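PDB 5I2U: cellulase, which probably hydrolyses beta-1,4-glucosidic bonds of cellulose as a halotolerant glycoside hydrolase of family 5 with a TIM-barrel fold. Local coordinates for residues I123-K134 / P154-D165. Numbering follows the deposited sequence.
Sequences IYVIIDFHAHNK and PNVIYEIWNEPD
N162 lays its amide flat over one face of the H130 ring. CG of N162 lies anti to the backbone N (chi1 168°), which carries the amide there. The two planes are 14° apart, and ND2 of N162 is 3.2 Å from CE1 of H130, toward the rim of the ring. No hydrogen bond joins them. The ring is held at its edge, where ND1 of H130 donates to the syn side of OD2 of D128 (2.6 Å). CB of N162 is 3.4 Å from OD1 of D128. The side chains of D128 and E159 run side by side and their carboxylates stack, with planes 24° apart and OD1 of D128 4.0 Å from OE1 of E159. R89 pairs with both acids and bonds OD1 of N162.

Further along, H132 turns its ring so that ND1 meets a lone pair of the E163 carbonyl, 3.0 Å from O. NE1 of W161 makes a weak bond to O of H132, and K134 packs CB against CH2 of W161 at 3.5 Å.

These groups lie at the C-terminal ends of parallel strands 124-130 and 156-159, TIM-barrel neighbours joined through helix 136-150, and in the loops that follow. In GH5 enzymes the glutamate of an Asn-Glu pair at the end of the fourth barrel strand is the acid/base, so E163 is probably that residue. H222 bonds its carboxylate. The buried acids D128 and E159 should repel each other, and R89 probably offsets this while fixing N162 beside the likely catalytic site.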
loop_
_atom_site.group_PDB
_atom_site.type_symbol
_atom_site.label_atom_id
_atom_site.label_comp_id
_atom_site.label_asym_id
_atom_site.label_seq_id
_atom_site.Cartn_x
_atom_site.Cartn_y
_atom_site.Cartn_z
ATOM N N ILE A 123 10.186 10.656 -0.802
ATOM C CA ILE A 123 8.874 10.120 -0.416
ATOM C C ILE A 123 8.972 8.693 0.130
ATOM O O ILE A 123 9.984 8.006 -0.058
ATOM C CB ILE A 123 7.840 10.194 -1.566
ATOM C CG1 ILE A 123 8.290 9.376 -2.781
ATOM C CG2 ILE A 123 7.595 11.648 -1.977
ATOM C CD1 ILE A 123 7.140 8.936 -3.667
ATOM N N TYR A 124 7.908 8.275 0.822
ATOM C CA TYR A 124 7.837 6.952 1.421
ATOM C C TYR A 124 7.444 5.949 0.350
ATOM O O TYR A 124 6.782 6.297 -0.650
ATOM C CB TYR A 124 6.856 6.925 2.620
ATOM C CG TYR A 124 7.338 7.781 3.778
ATOM C CD1 TYR A 124 8.196 7.256 4.751
ATOM C CD2 TYR A 124 6.976 9.122 3.878
ATOM C CE1 TYR A 124 8.671 8.043 5.790
ATOM C CE2 TYR A 124 7.433 9.910 4.921
ATOM C CZ TYR A 124 8.292 9.368 5.867
ATOM O OH TYR A 124 8.755 10.147 6.891
ATOM N N VAL A 125 7.853 4.700 0.564
ATOM C CA VAL A 125 7.610 3.656 -0.399
ATOM C C VAL A 125 7.238 2.364 0.308
ATOM O O VAL A 125 7.911 1.946 1.269
ATOM C CB VAL A 125 8.817 3.471 -1.350
ATOM C CG1 VAL A 125 10.102 3.150 -0.587
ATOM C CG2 VAL A 125 8.513 2.403 -2.388
ATOM N N ILE A 126 6.150 1.751 -0.157
ATOM C CA ILE A 126 5.696 0.488 0.384
ATOM C C ILE A 126 6.235 -0.594 -0.522
ATOM O O ILE A 126 6.028 -0.541 -1.725
ATOM C CB ILE A 126 4.145 0.392 0.471
ATOM C CG1 ILE A 126 3.608 1.428 1.474
ATOM C CG2 ILE A 126 3.703 -1.008 0.910
ATOM C CD1 ILE A 126 2.110 1.658 1.362
ATOM N N ILE A 127 6.936 -1.556 0.065
ATOM C CA ILE A 127 7.385 -2.744 -0.649
ATOM C C ILE A 127 6.374 -3.828 -0.357
ATOM O O ILE A 127 6.358 -4.374 0.741
ATOM C CB ILE A 127 8.816 -3.176 -0.235
ATOM C CG1 ILE A 127 9.828 -2.056 -0.550
ATOM C CG2 ILE A 127 9.235 -4.428 -0.992
ATOM C CD1 ILE A 127 11.198 -2.284 0.042
ATOM N N ASP A 128 5.548 -4.126 -1.360
ATOM C CA ASP A 128 4.363 -4.959 -1.199
ATOM C C ASP A 128 4.552 -6.344 -1.864
ATOM O O ASP A 128 4.723 -6.463 -3.074
ATOM C CB ASP A 128 3.109 -4.194 -1.691
ATOM C CG ASP A 128 1.931 -5.105 -2.076
ATOM O OD1 ASP A 128 1.699 -6.156 -1.436
ATOM O OD2 ASP A 128 1.213 -4.733 -3.037
ATOM N N PHE A 129 4.518 -7.369 -1.013
ATOM C CA PHE A 129 4.595 -8.762 -1.374
ATOM C C PHE A 129 3.191 -9.106 -1.775
ATOM O O PHE A 129 2.359 -9.470 -0.942
ATOM C CB PHE A 129 5.057 -9.539 -0.139
ATOM C CG PHE A 129 5.475 -10.939 -0.408
ATOM C CD1 PHE A 129 6.747 -11.212 -0.898
ATOM C CD2 PHE A 129 4.604 -11.994 -0.132
ATOM C CE1 PHE A 129 7.145 -12.516 -1.127
ATOM C CE2 PHE A 129 4.988 -13.299 -0.357
ATOM C CZ PHE A 129 6.264 -13.564 -0.860
ATOM N N HIS A 130 2.925 -8.953 -3.069
ATOM C CA HIS A 130 1.576 -8.879 -3.592
ATOM C C HIS A 130 1.012 -10.282 -3.868
ATOM O O HIS A 130 0.903 -10.732 -5.018
ATOM C CB HIS A 130 1.547 -7.971 -4.823
ATOM C CG HIS A 130 0.193 -7.411 -5.132
ATOM N ND1 HIS A 130 -0.280 -6.243 -4.571
ATOM C CD2 HIS A 130 -0.773 -7.841 -5.969
ATOM C CE1 HIS A 130 -1.483 -5.985 -5.040
ATOM N NE2 HIS A 130 -1.809 -6.944 -5.889
ATOM N N ALA A 131 0.657 -10.949 -2.774
ATOM C CA ALA A 131 0.210 -12.324 -2.756
ATOM C C ALA A 131 -1.226 -12.403 -2.274
ATOM O O ALA A 131 -1.666 -11.577 -1.457
ATOM C CB ALA A 131 1.088 -13.125 -1.804
ATOM N N HIS A 132 -1.942 -13.402 -2.785
ATOM C CA HIS A 132 -3.190 -13.893 -2.186
ATOM C C HIS A 132 -2.944 -15.167 -1.379
ATOM O O HIS A 132 -3.438 -15.296 -0.255
ATOM C CB HIS A 132 -4.243 -14.195 -3.250
ATOM C CG HIS A 132 -4.767 -12.982 -3.955
ATOM N ND1 HIS A 132 -5.388 -11.944 -3.292
ATOM C CD2 HIS A 132 -4.802 -12.665 -5.271
ATOM C CE1 HIS A 132 -5.762 -11.029 -4.170
ATOM N NE2 HIS A 132 -5.420 -11.442 -5.377
ATOM N N ASN A 133 -2.203 -16.108 -1.964
ATOM C CA ASN A 133 -1.852 -17.351 -1.278
ATOM C C ASN A 133 -0.731 -17.113 -0.262
ATOM O O ASN A 133 -0.119 -16.041 -0.242
ATOM C CB ASN A 133 -1.468 -18.439 -2.281
ATOM C CG ASN A 133 -2.622 -18.826 -3.181
ATOM O OD1 ASN A 133 -3.571 -19.472 -2.734
ATOM N ND2 ASN A 133 -2.573 -18.408 -4.449
ATOM N N LYS A 134 -0.488 -18.122 0.571
ATOM C CA LYS A 134 0.525 -18.062 1.624
ATOM C C LYS A 134 1.873 -18.599 1.133
ATOM O O LYS A 134 1.975 -19.771 0.763
ATOM C CB LYS A 134 0.052 -18.871 2.837
ATOM C CG LYS A 134 0.841 -18.566 4.098
ATOM C CD LYS A 134 0.359 -19.383 5.278
ATOM C CE LYS A 134 0.998 -20.756 5.276
ATOM N NZ LYS A 134 0.183 -21.662 6.105
ATOM N N PRO A 154 14.582 5.756 6.043
ATOM C CA PRO A 154 13.258 5.989 6.649
ATOM C C PRO A 154 12.092 5.909 5.657
ATOM O O PRO A 154 10.933 5.719 6.075
ATOM C CB PRO A 154 13.391 7.400 7.235
ATOM C CG PRO A 154 14.374 8.066 6.338
ATOM C CD PRO A 154 15.351 7.009 5.912
ATOM N N ASN A 155 12.391 6.009 4.366
ATOM C CA ASN A 155 11.358 5.909 3.303
ATOM C C ASN A 155 10.592 4.597 3.256
ATOM O O ASN A 155 9.441 4.568 2.825
ATOM C CB ASN A 155 11.967 6.081 1.917
ATOM C CG ASN A 155 12.896 7.262 1.829
ATOM O OD1 ASN A 155 13.846 7.355 2.605
ATOM N ND2 ASN A 155 12.665 8.142 0.866
ATOM N N VAL A 156 11.227 3.515 3.697
ATOM C CA VAL A 156 10.779 2.173 3.355
ATOM C C VAL A 156 9.782 1.634 4.364
ATOM O O VAL A 156 10.055 1.624 5.559
ATOM C CB VAL A 156 11.992 1.248 3.207
ATOM C CG1 VAL A 156 11.578 -0.200 3.016
ATOM C CG2 VAL A 156 12.843 1.740 2.034
ATOM N N ILE A 157 8.621 1.225 3.846
ATOM C CA ILE A 157 7.589 0.499 4.586
ATOM C C ILE A 157 7.447 -0.884 3.939
ATOM O O ILE A 157 7.444 -0.999 2.714
ATOM C CB ILE A 157 6.230 1.248 4.520
ATOM C CG1 ILE A 157 6.362 2.640 5.132
ATOM C CG2 ILE A 157 5.110 0.458 5.206
ATOM C CD1 ILE A 157 5.178 3.542 4.890
ATOM N N TYR A 158 7.312 -1.922 4.755
ATOM C CA TYR A 158 7.108 -3.298 4.272
ATOM C C TYR A 158 5.644 -3.677 4.382
ATOM O O TYR A 158 4.996 -3.369 5.395
ATOM C CB TYR A 158 7.924 -4.281 5.118
ATOM C CG TYR A 158 9.377 -3.892 5.279
ATOM C CD1 TYR A 158 10.281 -4.029 4.222
ATOM C CD2 TYR A 158 9.846 -3.376 6.486
ATOM C CE1 TYR A 158 11.620 -3.667 4.370
ATOM C CE2 TYR A 158 11.175 -3.020 6.652
ATOM C CZ TYR A 158 12.065 -3.164 5.598
ATOM O OH TYR A 158 13.381 -2.800 5.768
ATOM N N GLU A 159 5.116 -4.335 3.351
ATOM C CA GLU A 159 3.765 -4.865 3.405
ATOM C C GLU A 159 3.841 -6.349 3.083
ATOM O O GLU A 159 4.027 -6.746 1.937
ATOM C CB GLU A 159 2.851 -4.134 2.447
ATOM C CG GLU A 159 1.401 -4.565 2.587
ATOM C CD GLU A 159 0.478 -3.865 1.627
ATOM O OE1 GLU A 159 0.953 -2.965 0.906
ATOM O OE2 GLU A 159 -0.725 -4.216 1.605
ATOM N N ILE A 160 3.677 -7.163 4.110
ATOM C CA ILE A 160 4.161 -8.541 4.072
ATOM C C ILE A 160 3.248 -9.551 3.367
ATOM O O ILE A 160 3.699 -10.634 2.998
ATOM C CB ILE A 160 4.572 -9.040 5.486
ATOM C CG1 ILE A 160 3.390 -9.101 6.457
ATOM C CG2 ILE A 160 5.651 -8.134 6.049
ATOM C CD1 ILE A 160 3.711 -9.856 7.723
ATOM N N TRP A 161 1.979 -9.202 3.174
ATOM C CA TRP A 161 1.045 -10.094 2.496
ATOM C C TRP A 161 -0.155 -9.280 2.034
ATOM O O TRP A 161 -1.063 -8.990 2.832
ATOM C CB TRP A 161 0.613 -11.217 3.442
ATOM C CG TRP A 161 -0.190 -12.308 2.819
ATOM C CD1 TRP A 161 -0.746 -12.329 1.567
ATOM C CD2 TRP A 161 -0.562 -13.534 3.441
ATOM N NE1 TRP A 161 -1.434 -13.494 1.373
ATOM C CE2 TRP A 161 -1.340 -14.259 2.506
ATOM C CE3 TRP A 161 -0.316 -14.094 4.699
ATOM C CZ2 TRP A 161 -1.863 -15.529 2.783
ATOM C CZ3 TRP A 161 -0.845 -15.357 4.983
ATOM C CH2 TRP A 161 -1.612 -16.059 4.026
ATOM N N ASN A 162 -0.145 -8.922 0.747
ATOM C CA ASN A 162 -1.141 -8.012 0.175
ATOM C C ASN A 162 -2.572 -8.283 0.637
ATOM O O ASN A 162 -3.154 -7.490 1.369
ATOM C CB ASN A 162 -1.082 -8.064 -1.347
ATOM C CG ASN A 162 -2.266 -7.365 -2.013
ATOM O OD1 ASN A 162 -2.657 -6.274 -1.611
ATOM N ND2 ASN A 162 -2.846 -8.001 -2.998
ATOM N N GLU A 163 -3.119 -9.413 0.208
ATOM C CA GLU A 163 -4.517 -9.718 0.430
ATOM C C GLU A 163 -4.660 -11.212 0.645
ATOM O O GLU A 163 -4.887 -11.959 -0.304
ATOM C CB GLU A 163 -5.365 -9.262 -0.768
ATOM C CG GLU A 163 -5.803 -7.810 -0.713
ATOM C CD GLU A 163 -6.738 -7.418 -1.844
ATOM O OE1 GLU A 163 -6.963 -8.195 -2.782
ATOM O OE2 GLU A 163 -7.243 -6.289 -1.805
ATOM N N PRO A 164 -4.496 -11.659 1.900
ATOM C CA PRO A 164 -4.892 -13.016 2.212
ATOM C C PRO A 164 -6.398 -13.154 1.947
ATOM O O PRO A 164 -7.166 -12.274 2.356
ATOM C CB PRO A 164 -4.574 -13.161 3.705
ATOM C CG PRO A 164 -3.768 -11.967 4.093
ATOM C CD PRO A 164 -4.025 -10.908 3.075
ATOM N N ASP A 165 -6.795 -14.202 1.223
ATOM C CA ASP A 165 -8.219 -14.447 0.931
ATOM C C ASP A 165 -8.840 -15.466 1.919
ATOM O O ASP A 165 -9.319 -15.064 2.986
ATOM C CB ASP A 165 -8.501 -14.787 -0.562
ATOM C CG ASP A 165 -7.518 -15.797 -1.173
ATOM O OD1 ASP A 165 -6.923 -16.621 -0.429
ATOM O OD2 ASP A 165 -7.359 -15.768 -2.410
HETATM O O HOH W 1 -5.793 -18.050 -2.698
#